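Local coordinates for vacuolar aminopeptidase 1 (Saccharomyces cerevisiae, PDB 5JGF) that removes amino acids, preferably neutral or hydrophobic ones, from the N-terminus of peptides in the vacuole, as a zinc-dependent homododecamer, at the interface of chains A and B. Sequence-based numbering; all coordinates share one arbitrary frame. Chains: chain A/B, Vacuolar aminopeptidase 1.

The three contacts belong to one two-fold interface between neighbouring subunits of the dodecamer, so each has a twin with the chains exchanged. Contact 1 lies about 20 Å from contact 2 and about 19 Å from contact 3, while contacts 2 and 3 are about 21 Å apart, all measured between centres of their C-alpha atoms. The segment around the 3-10 helix 125-127 meets its own copy in contact 1, and B:Asp131, which follows B:Arg130 of contact 1, serves contact 3. A:His438 of contact 2 directly precedes position 439, used by chain B in contact 1. This adjacency suggests that subunit packing and the zinc site are coupled.

Contact 1: the interface of chains A and B. Residues chain A 125, 128-130, 162, 165; chain B 126, 128-130, 439, 441.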
loop_
_atom_site.group_PDB
_atom_site.type_symbol
_atom_site.label_atom_id
_atom_site.label_comp_id
_atom_site.label_asym_id
_atom_site.label_seq_id
_atom_site.Cartn_x
_atom_site.Cartn_y
_atom_site.Cartn_z
ATOM N N GLU A 125 23.502 13.051 -12.060
ATOM C CA GLU A 125 23.922 14.095 -11.146
ATOM C C GLU A 125 25.415 14.409 -11.119
ATOM O O GLU A 125 25.811 15.524 -10.775
ATOM C CB GLU A 125 23.373 13.785 -9.748
ATOM C CG GLU A 125 21.896 14.181 -9.627
ATOM C CD GLU A 125 21.161 13.493 -8.508
ATOM O OE1 GLU A 125 20.708 12.338 -8.718
ATOM O OE2 GLU A 125 21.033 14.118 -7.433
ATOM N N LEU A 128 26.201 17.207 -13.539
ATOM C CA LEU A 128 25.654 18.530 -13.267
ATOM C C LEU A 128 26.738 19.468 -12.757
ATOM O O LEU A 128 27.646 19.054 -12.042
ATOM C CB LEU A 128 24.549 18.460 -12.210
ATOM C CG LEU A 128 23.268 17.705 -12.568
ATOM C CD1 LEU A 128 22.344 17.686 -11.355
ATOM C CD2 LEU A 128 22.588 18.366 -13.752
ATOM N N ASP A 129 26.633 20.734 -13.139
ATOM C CA ASP A 129 27.569 21.744 -12.681
ATOM C C ASP A 129 29.033 21.413 -12.931
ATOM O O ASP A 129 29.887 21.630 -12.072
ATOM C CB ASP A 129 27.331 22.006 -11.190
ATOM C CG ASP A 129 25.889 22.402 -10.900
ATOM O OD1 ASP A 129 25.197 22.826 -11.848
ATOM O OD2 ASP A 129 25.452 22.297 -9.733
ATOM N N ARG A 130 29.311 20.890 -14.120
ATOM C CA ARG A 130 30.668 20.549 -14.522
ATOM C C ARG A 130 30.952 21.411 -15.753
ATOM O O ARG A 130 30.061 21.612 -16.588
ATOM C CB ARG A 130 30.756 19.063 -14.893
ATOM C CG ARG A 130 30.438 18.091 -13.752
ATOM C CD ARG A 130 31.615 17.903 -12.793
ATOM N NE ARG A 130 31.276 16.967 -11.721
ATOM C CZ ARG A 130 32.155 16.436 -10.876
ATOM N NH1 ARG A 130 33.441 16.748 -10.964
ATOM N NH2 ARG A 130 31.747 15.581 -9.949
ATOM N N ARG A 162 27.300 24.039 -19.780
ATOM C CA ARG A 162 27.211 23.503 -18.433
ATOM C C ARG A 162 25.749 23.121 -18.210
ATOM O O ARG A 162 24.852 23.812 -18.683
ATOM C CB ARG A 162 27.658 24.596 -17.452
ATOM C CG ARG A 162 27.460 24.320 -15.969
ATOM C CD ARG A 162 28.057 25.475 -15.145
ATOM N NE ARG A 162 27.801 25.359 -13.709
ATOM C CZ ARG A 162 26.610 25.543 -13.147
ATOM N NH1 ARG A 162 25.561 25.853 -13.898
ATOM N NH2 ARG A 162 26.462 25.413 -11.835
ATOM N N SER A 165 22.330 22.608 -12.198
ATOM C CA SER A 165 21.495 21.962 -11.197
ATOM C C SER A 165 20.522 23.038 -10.731
ATOM O O SER A 165 20.836 24.229 -10.804
ATOM C CB SER A 165 22.340 21.512 -10.006
ATOM O OG SER A 165 22.912 22.631 -9.336
ATOM N N LEU B 126 26.482 16.460 -5.414
ATOM C CA LEU B 126 27.271 17.477 -6.101
ATOM C C LEU B 126 28.678 17.565 -5.506
ATOM O O LEU B 126 29.600 18.064 -6.150
ATOM C CB LEU B 126 26.578 18.840 -6.021
ATOM C CG LEU B 126 25.226 18.940 -6.739
ATOM C CD1 LEU B 126 24.640 20.327 -6.520
ATOM C CD2 LEU B 126 25.400 18.668 -8.229
ATOM N N LEU B 128 30.409 14.886 -4.601
ATOM C CA LEU B 128 31.126 13.658 -4.923
ATOM C C LEU B 128 32.065 13.868 -6.103
ATOM O O LEU B 128 31.765 14.628 -7.022
ATOM C CB LEU B 128 30.146 12.543 -5.294
ATOM C CG LEU B 128 29.143 12.076 -4.240
ATOM C CD1 LEU B 128 28.196 11.066 -4.874
ATOM C CD2 LEU B 128 29.879 11.459 -3.059
ATOM N N ASP B 129 33.199 13.181 -6.071
ATOM C CA ASP B 129 34.162 13.249 -7.158
ATOM C C ASP B 129 34.596 14.660 -7.529
ATOM O O ASP B 129 34.714 15.003 -8.705
ATOM C CB ASP B 129 33.584 12.521 -8.372
ATOM C CG ASP B 129 33.193 11.087 -8.047
ATOM O OD1 ASP B 129 33.678 10.565 -7.018
ATOM O OD2 ASP B 129 32.417 10.476 -8.809
ATOM N N ARG B 130 34.845 15.465 -6.502
ATOM C CA ARG B 130 35.300 16.837 -6.668
ATOM C C ARG B 130 36.650 16.922 -5.956
ATOM O O ARG B 130 36.823 16.341 -4.881
ATOM C CB ARG B 130 34.311 17.803 -6.009
ATOM C CG ARG B 130 32.901 17.777 -6.602
ATOM C CD ARG B 130 32.801 18.606 -7.882
ATOM N NE ARG B 130 31.440 18.593 -8.414
ATOM C CZ ARG B 130 30.997 19.399 -9.377
ATOM N NH1 ARG B 130 31.810 20.293 -9.928
ATOM N NH2 ARG B 130 29.734 19.325 -9.774
ATOM N N SER B 439 25.305 24.830 -4.949
ATOM C CA SER B 439 26.013 23.725 -5.583
ATOM C C SER B 439 27.461 23.943 -5.162
ATOM O O SER B 439 27.787 24.992 -4.605
ATOM C CB SER B 439 25.932 23.813 -7.108
ATOM O OG SER B 439 26.867 22.922 -7.706
ATOM N N ARG B 441 29.737 24.144 -7.297
ATOM C CA ARG B 441 30.232 25.019 -8.368
ATOM C C ARG B 441 29.035 25.642 -9.087
ATOM O O ARG B 441 28.312 24.964 -9.822
ATOM C CB ARG B 441 31.098 24.232 -9.358
ATOM C CG ARG B 441 31.898 25.112 -10.331
ATOM C CD ARG B 441 32.826 24.257 -11.196
ATOM N NE ARG B 441 33.592 25.029 -12.177
ATOM C CZ ARG B 441 34.666 25.768 -11.897
ATOM N NH1 ARG B 441 35.121 25.857 -10.654
ATOM N NH2 ARG B 441 35.307 26.396 -12.875
HETATM O O HOH W 1 29.286 15.499 -8.355
HETATM O O HOH W 2 27.967 16.929 -9.876
#
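The guanidinium groups of A:Arg130 and B:Arg130 stack face on face, their planes 9° apart. Each NE sits over the centre of the other group, and the CZ atoms of A:Arg130 and B:Arg130 are 3.5 Å apart. At each edge lies the backbone carbonyl of the partner's Asp129. This is the two-fold centre of an M18 aminopeptidase dimer. Both side chains bend at chi2 (-80° in A:Arg130) and meet tip to tip. NH1 of A:Arg130 binds O of B:Asp129 at 3.1 Å, and NH2 bonds to the same oxygen. The donors approach from above the carbonyl plane. B:Arg130 returns the grip on A:Asp129 O. These carbonyls probably offset the repulsion between the like charges. Two linked waters join the NH2 groups to backbone oxygens.

The A:Asp129 carboxylate forms a second cluster. Its OD2 accepts from A:Ser165 OG on the syn lone pair. B:Ser439 OG reaches OD2 of A:Asp129 at 2.5 Å from above the carboxylate plane. OD1 takes A:Ser165 N and a salt bridge from A:Arg162 NH2. The extended A:Arg162 also sends NH2 to B:Arg441 O, at 2.8 Å. That oxygen lies at the guanidinium edge and receives the bond on a lone pair.

Contact 2: the interface of chains A and B. Residues chain A 347, 357, 403, 412, 437-438; chain B 166-170.
This is a ring-lined, mainly van der Waals interface, without direct hydrogen bonds among the residues described, in which a loop of one subunit enters the active-site region of its neighbour. It probably links subunit pairing in the dodecamer to the zinc site. The 3-10 helix 168-170 of chain B brings B:His169, a likely substrate-binding residue, beside A:His438, a zinc ligand. CE1 of B:His169 points over the centre of the A:His438 ring, 3.3 Å from ND1 of A:His438. The two side chains cross at about a right angle. SD of A:Met437 lies over one face of B:His169, toward the rim, 3.5 Å from its NE2.

A:His347 also probably binds substrate. Its CE1 lies over the rim of that same B:His169 face, with the planes 68° apart. The methyl CE of A:Met437 lies over the rim of one A:His347 face. On the opposite face, B:Phe170 sets its edge over the centre, with CE2 3.7 Å from CG of A:His347. This sandwich would probably restrict rotation of the imidazole. B:Phe170 takes chi1 -67°, which sends CZ on to A:Tyr357 and A:Phe403. B:Ala167 CB touches CE1 of A:His347 at 3.4 Å. A water bridges B:Ala167 N to the phenol, 2.7 Å from OH of A:Tyr357.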
loop_
_atom_site.group_PDB
_atom_site.type_symbol
_atom_site.label_atom_id
_atom_site.label_comp_id
_atom_site.label_asym_id
_atom_site.label_seq_id
_atom_site.Cartn_x
_atom_site.Cartn_y
_atom_site.Cartn_z
ATOM N N HIS A 347 37.488 -2.388 -10.433
ATOM C CA HIS A 347 37.198 -1.580 -9.250
ATOM C C HIS A 347 38.109 -1.578 -8.035
ATOM O O HIS A 347 38.320 -2.609 -7.398
ATOM C CB HIS A 347 35.785 -1.916 -8.771
ATOM C CG HIS A 347 34.748 -1.823 -9.843
ATOM N ND1 HIS A 347 34.277 -0.619 -10.323
ATOM C CD2 HIS A 347 34.100 -2.786 -10.542
ATOM C CE1 HIS A 347 33.384 -0.844 -11.270
ATOM N NE2 HIS A 347 33.258 -2.151 -11.423
ATOM N N TYR A 357 32.180 -4.960 -1.617
ATOM C CA TYR A 357 33.445 -5.548 -2.038
ATOM C C TYR A 357 33.697 -6.893 -1.362
ATOM O O TYR A 357 33.520 -7.041 -0.150
ATOM C CB TYR A 357 34.601 -4.583 -1.761
ATOM C CG TYR A 357 34.617 -3.389 -2.694
ATOM C CD1 TYR A 357 33.881 -2.237 -2.408
ATOM C CD2 TYR A 357 35.342 -3.428 -3.886
ATOM C CE1 TYR A 357 33.870 -1.148 -3.290
ATOM C CE2 TYR A 357 35.338 -2.349 -4.771
ATOM C CZ TYR A 357 34.599 -1.213 -4.466
ATOM O OH TYR A 357 34.595 -0.146 -5.342
ATOM N N PHE A 403 40.068 -9.164 -8.257
ATOM C CA PHE A 403 38.764 -8.535 -8.141
ATOM C C PHE A 403 37.704 -9.505 -8.623
ATOM O O PHE A 403 37.772 -10.013 -9.743
ATOM C CB PHE A 403 38.603 -7.236 -8.930
ATOM C CG PHE A 403 37.197 -6.682 -8.845
ATOM C CD1 PHE A 403 36.217 -7.077 -9.756
ATOM C CD2 PHE A 403 36.819 -5.879 -7.772
ATOM C CE1 PHE A 403 34.883 -6.689 -9.593
ATOM C CE2 PHE A 403 35.486 -5.485 -7.597
ATOM C CZ PHE A 403 34.518 -5.893 -8.507
ATOM N N GLY A 412 29.966 -6.051 -13.983
ATOM C CA GLY A 412 29.978 -5.290 -15.216
ATOM C C GLY A 412 30.511 -6.236 -16.278
ATOM O O GLY A 412 30.741 -7.416 -15.993
ATOM N N MET A 437 34.370 4.415 -11.146
ATOM C CA MET A 437 34.274 4.110 -12.564
ATOM C C MET A 437 32.953 4.679 -13.090
ATOM O O MET A 437 31.921 4.597 -12.420
ATOM C CB MET A 437 34.317 2.594 -12.779
ATOM C CG MET A 437 34.640 2.173 -14.201
ATOM S SD MET A 437 34.599 0.379 -14.381
ATOM C CE MET A 437 35.958 -0.084 -13.316
ATOM N N HIS A 438 33.013 5.266 -14.283
ATOM C CA HIS A 438 31.871 5.876 -14.965
ATOM C C HIS A 438 31.431 7.240 -14.439
ATOM O O HIS A 438 30.438 7.800 -14.903
ATOM C CB HIS A 438 30.680 4.913 -15.023
ATOM C CG HIS A 438 30.866 3.797 -16.007
ATOM N ND1 HIS A 438 29.839 2.963 -16.395
ATOM C CD2 HIS A 438 31.963 3.384 -16.686
ATOM C CE1 HIS A 438 30.294 2.087 -17.274
ATOM N NE2 HIS A 438 31.580 2.321 -17.467
ATOM N N LEU B 166 30.444 5.587 -5.683
ATOM C CA LEU B 166 30.576 4.156 -5.926
ATOM C C LEU B 166 30.204 3.934 -7.388
ATOM O O LEU B 166 29.266 4.551 -7.889
ATOM C CB LEU B 166 29.618 3.363 -5.029
ATOM C CG LEU B 166 29.619 1.841 -5.227
ATOM C CD1 LEU B 166 30.992 1.275 -4.884
ATOM C CD2 LEU B 166 28.556 1.208 -4.340
ATOM N N ALA B 167 30.937 3.065 -8.078
ATOM C CA ALA B 167 30.641 2.792 -9.480
ATOM C C ALA B 167 29.217 2.257 -9.595
ATOM O O ALA B 167 28.777 1.458 -8.767
ATOM C CB ALA B 167 31.636 1.779 -10.046
ATOM N N PRO B 168 28.479 2.691 -10.627
ATOM C CA PRO B 168 27.097 2.249 -10.837
ATOM C C PRO B 168 26.979 0.747 -11.088
ATOM O O PRO B 168 25.900 0.167 -10.941
ATOM C CB PRO B 168 26.649 3.083 -12.038
ATOM C CG PRO B 168 27.933 3.263 -12.813
ATOM C CD PRO B 168 28.912 3.595 -11.708
ATOM N N HIS B 169 28.100 0.129 -11.450
ATOM C CA HIS B 169 28.159 -1.303 -11.731
ATOM C C HIS B 169 27.637 -2.139 -10.567
ATOM O O HIS B 169 27.126 -3.241 -10.764
ATOM C CB HIS B 169 29.605 -1.728 -12.025
ATOM C CG HIS B 169 30.242 -0.973 -13.148
ATOM N ND1 HIS B 169 30.444 0.390 -13.110
ATOM C CD2 HIS B 169 30.708 -1.389 -14.350
ATOM C CE1 HIS B 169 31.006 0.782 -14.240
ATOM N NE2 HIS B 169 31.177 -0.278 -15.009
ATOM N N PHE B 170 27.770 -1.606 -9.358
ATOM C CA PHE B 170 27.348 -2.310 -8.155
ATOM C C PHE B 170 25.850 -2.268 -7.889
ATOM O O PHE B 170 25.371 -2.860 -6.922
ATOM C CB PHE B 170 28.126 -1.769 -6.956
ATOM C CG PHE B 170 29.591 -2.097 -7.003
ATOM C CD1 PHE B 170 30.044 -3.360 -6.631
ATOM C CD2 PHE B 170 30.512 -1.166 -7.472
ATOM C CE1 PHE B 170 31.398 -3.691 -6.726
ATOM C CE2 PHE B 170 31.864 -1.487 -7.572
ATOM C CZ PHE B 170 32.308 -2.753 -7.197
HETATM O O HOH W 3 33.610 1.622 -7.192
#

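Contact 3: the interface of chains A and B. Residues chain A 247-253, 255, 257; chain B 131, 158-161, 188.
The chain A backbone turns out of strand 247-249 at A:Gly250, with a positive phi of 98°, and presents two successive N-H groups to chain B. A:Gly250 N gives a nearly straight bond to B:Pro159 O, 2.9 Å away and in the carbonyl plane. A:Ile251 N bonds to B:Ile188 O at 3.0 Å, nearly along the C=O axis. A water links A:Gly252 N to the same oxygen of B:Ile188.

The side chains of A:Ile251 and B:Ile188 lie alongside each other and point the same way. Both hold CG1 anti to the backbone N (chi1 -164° in A:Ile251). CB of A:Ile251 rests 3.7 Å from CG1 of B:Ile188. B:Val160 CG1 packs on the A:Ile251 CA. B:Leu158 turns CD1 toward the A:Gly250 carbonyl.

A:Phe257 runs antiparallel to both B:Pro159 and B:Asp131. Its CE2 meets CG of B:Pro159 at 3.8 Å. CD2 of A:Phe257 lies 3.6 Å from OD1 of B:Asp131, with ring and carboxylate planes 55° apart. An alanine here would remove the ring and would probably loosen the packing of B:Pro159 and the placing of the B:Asp131 carboxylate. Through a water, B:Asp131 OD2 is linked to A:Thr247 OG1. The site joins the loop after strand 247-249 to the 158-161 segment and strand 187-189, and so helps hold two subunits together in the dodecamer.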
loop_
_atom_site.group_PDB
_atom_site.type_symbol
_atom_site.label_atom_id
_atom_site.label_comp_id
_atom_site.label_asym_id
_atom_site.label_seq_id
_atom_site.Cartn_x
_atom_site.Cartn_y
_atom_site.Cartn_z
ATOM N N THR A 247 44.675 15.805 -12.006
ATOM C CA THR A 247 45.584 16.286 -10.974
ATOM C C THR A 247 46.033 15.165 -10.047
ATOM O O THR A 247 45.301 14.203 -9.821
ATOM C CB THR A 247 44.902 17.354 -10.082
ATOM O OG1 THR A 247 44.257 18.336 -10.903
ATOM C CG2 THR A 247 45.933 18.044 -9.198
ATOM N N ILE A 248 47.248 15.289 -9.520
ATOM C CA ILE A 248 47.754 14.319 -8.563
ATOM C C ILE A 248 47.176 14.820 -7.244
ATOM O O ILE A 248 47.279 16.008 -6.936
ATOM C CB ILE A 248 49.298 14.340 -8.501
ATOM C CG1 ILE A 248 49.871 13.820 -9.821
ATOM C CG2 ILE A 248 49.788 13.517 -7.314
ATOM C CD1 ILE A 248 49.446 12.398 -10.166
ATOM N N GLY A 249 46.562 13.926 -6.476
ATOM C CA GLY A 249 45.947 14.339 -5.227
ATOM C C GLY A 249 46.240 13.469 -4.027
ATOM O O GLY A 249 46.980 12.491 -4.111
ATOM N N GLY A 250 45.631 13.824 -2.902
ATOM C CA GLY A 250 45.862 13.097 -1.671
ATOM C C GLY A 250 46.891 13.907 -0.908
ATOM O O GLY A 250 47.757 14.532 -1.519
ATOM N N ILE A 251 46.798 13.920 0.415
ATOM C CA ILE A 251 47.741 14.688 1.215
ATOM C C ILE A 251 49.175 14.188 0.999
ATOM O O ILE A 251 50.135 14.940 1.172
ATOM C CB ILE A 251 47.359 14.627 2.718
ATOM C CG1 ILE A 251 48.090 15.725 3.489
ATOM C CG2 ILE A 251 47.678 13.256 3.288
ATOM C CD1 ILE A 251 47.558 15.931 4.895
ATOM N N GLY A 252 49.304 12.924 0.601
ATOM C CA GLY A 252 50.609 12.339 0.347
ATOM C C GLY A 252 50.828 12.076 -1.133
ATOM O O GLY A 252 51.749 11.355 -1.519
ATOM N N LYS A 253 49.970 12.669 -1.959
ATOM C CA LYS A 253 50.027 12.526 -3.411
ATOM C C LYS A 253 49.983 11.074 -3.884
ATOM O O LYS A 253 50.696 10.684 -4.808
ATOM C CB LYS A 253 51.271 13.234 -3.956
ATOM C CG LYS A 253 51.289 14.718 -3.628
ATOM C CD LYS A 253 52.362 15.466 -4.389
ATOM C CE LYS A 253 52.285 16.955 -4.097
ATOM N NZ LYS A 253 53.229 17.740 -4.941
ATOM N N PHE A 255 47.185 9.680 -5.067
ATOM C CA PHE A 255 46.163 9.547 -6.104
ATOM C C PHE A 255 46.331 10.409 -7.341
ATOM O O PHE A 255 47.081 11.382 -7.353
ATOM C CB PHE A 255 44.786 9.865 -5.513
ATOM C CG PHE A 255 44.421 9.016 -4.335
ATOM C CD1 PHE A 255 44.073 7.680 -4.505
ATOM C CD2 PHE A 255 44.434 9.550 -3.054
ATOM C CE1 PHE A 255 43.745 6.887 -3.407
ATOM C CE2 PHE A 255 44.107 8.765 -1.949
ATOM C CZ PHE A 255 43.763 7.431 -2.127
ATOM N N PHE A 257 43.593 12.135 -10.034
ATOM C CA PHE A 257 42.190 12.420 -10.312
ATOM C C PHE A 257 42.092 12.873 -11.759
ATOM O O PHE A 257 42.784 13.803 -12.167
ATOM C CB PHE A 257 41.665 13.540 -9.402
ATOM C CG PHE A 257 41.882 13.297 -7.931
ATOM C CD1 PHE A 257 41.805 12.016 -7.400
ATOM C CD2 PHE A 257 42.116 14.365 -7.067
ATOM C CE1 PHE A 257 41.953 11.800 -6.028
ATOM C CE2 PHE A 257 42.264 14.160 -5.696
ATOM C CZ PHE A 257 42.182 12.876 -5.176
ATOM N N ASP B 131 37.605 17.629 -6.556
ATOM C CA ASP B 131 38.931 17.792 -5.956
ATOM C C ASP B 131 38.803 18.748 -4.775
ATOM O O ASP B 131 38.496 19.926 -4.960
ATOM C CB ASP B 131 39.907 18.374 -6.982
ATOM C CG ASP B 131 40.195 17.421 -8.132
ATOM O OD1 ASP B 131 39.456 16.429 -8.300
ATOM O OD2 ASP B 131 41.162 17.680 -8.881
ATOM N N LEU B 158 46.761 21.872 -4.225
ATOM C CA LEU B 158 46.722 20.459 -3.872
ATOM C C LEU B 158 45.389 19.993 -3.296
ATOM O O LEU B 158 44.954 20.468 -2.246
ATOM C CB LEU B 158 47.830 20.126 -2.864
ATOM C CG LEU B 158 47.849 18.668 -2.383
ATOM C CD1 LEU B 158 48.138 17.737 -3.561
ATOM C CD2 LEU B 158 48.899 18.491 -1.301
ATOM N N PRO B 159 44.707 19.074 -3.997
ATOM C CA PRO B 159 43.432 18.585 -3.468
ATOM C C PRO B 159 43.813 17.405 -2.581
ATOM O O PRO B 159 44.131 16.321 -3.070
ATOM C CB PRO B 159 42.674 18.173 -4.726
ATOM C CG PRO B 159 43.761 17.662 -5.615
ATOM C CD PRO B 159 44.900 18.650 -5.398
ATOM N N VAL B 160 43.813 17.624 -1.273
ATOM C CA VAL B 160 44.204 16.567 -0.347
ATOM C C VAL B 160 43.196 15.432 -0.198
ATOM O O VAL B 160 43.551 14.343 0.254
ATOM C CB VAL B 160 44.505 17.126 1.066
ATOM C CG1 VAL B 160 45.640 18.140 1.003
ATOM C CG2 VAL B 160 43.253 17.758 1.668
ATOM N N CYS B 161 41.942 15.687 -0.563
ATOM C CA CYS B 161 40.920 14.656 -0.432
ATOM C C CYS B 161 39.860 14.707 -1.479
ATOM O O CYS B 161 39.787 15.654 -2.251
ATOM C CB CYS B 161 40.294 14.682 0.955
ATOM S SG CYS B 161 39.378 16.072 1.344
ATOM N N ILE B 188 41.659 10.693 2.111
ATOM C CA ILE B 188 42.808 11.582 2.074
ATOM C C ILE B 188 44.124 10.933 1.634
ATOM O O ILE B 188 45.084 11.629 1.304
ATOM C CB ILE B 188 42.961 12.281 3.453
ATOM C CG1 ILE B 188 43.949 13.441 3.354
ATOM C CG2 ILE B 188 43.387 11.276 4.511
ATOM C CD1 ILE B 188 43.806 14.449 4.480
HETATM O O HOH W 4 47.772 10.705 -0.279
HETATM O O HOH W 5 42.283 20.123 -9.294
#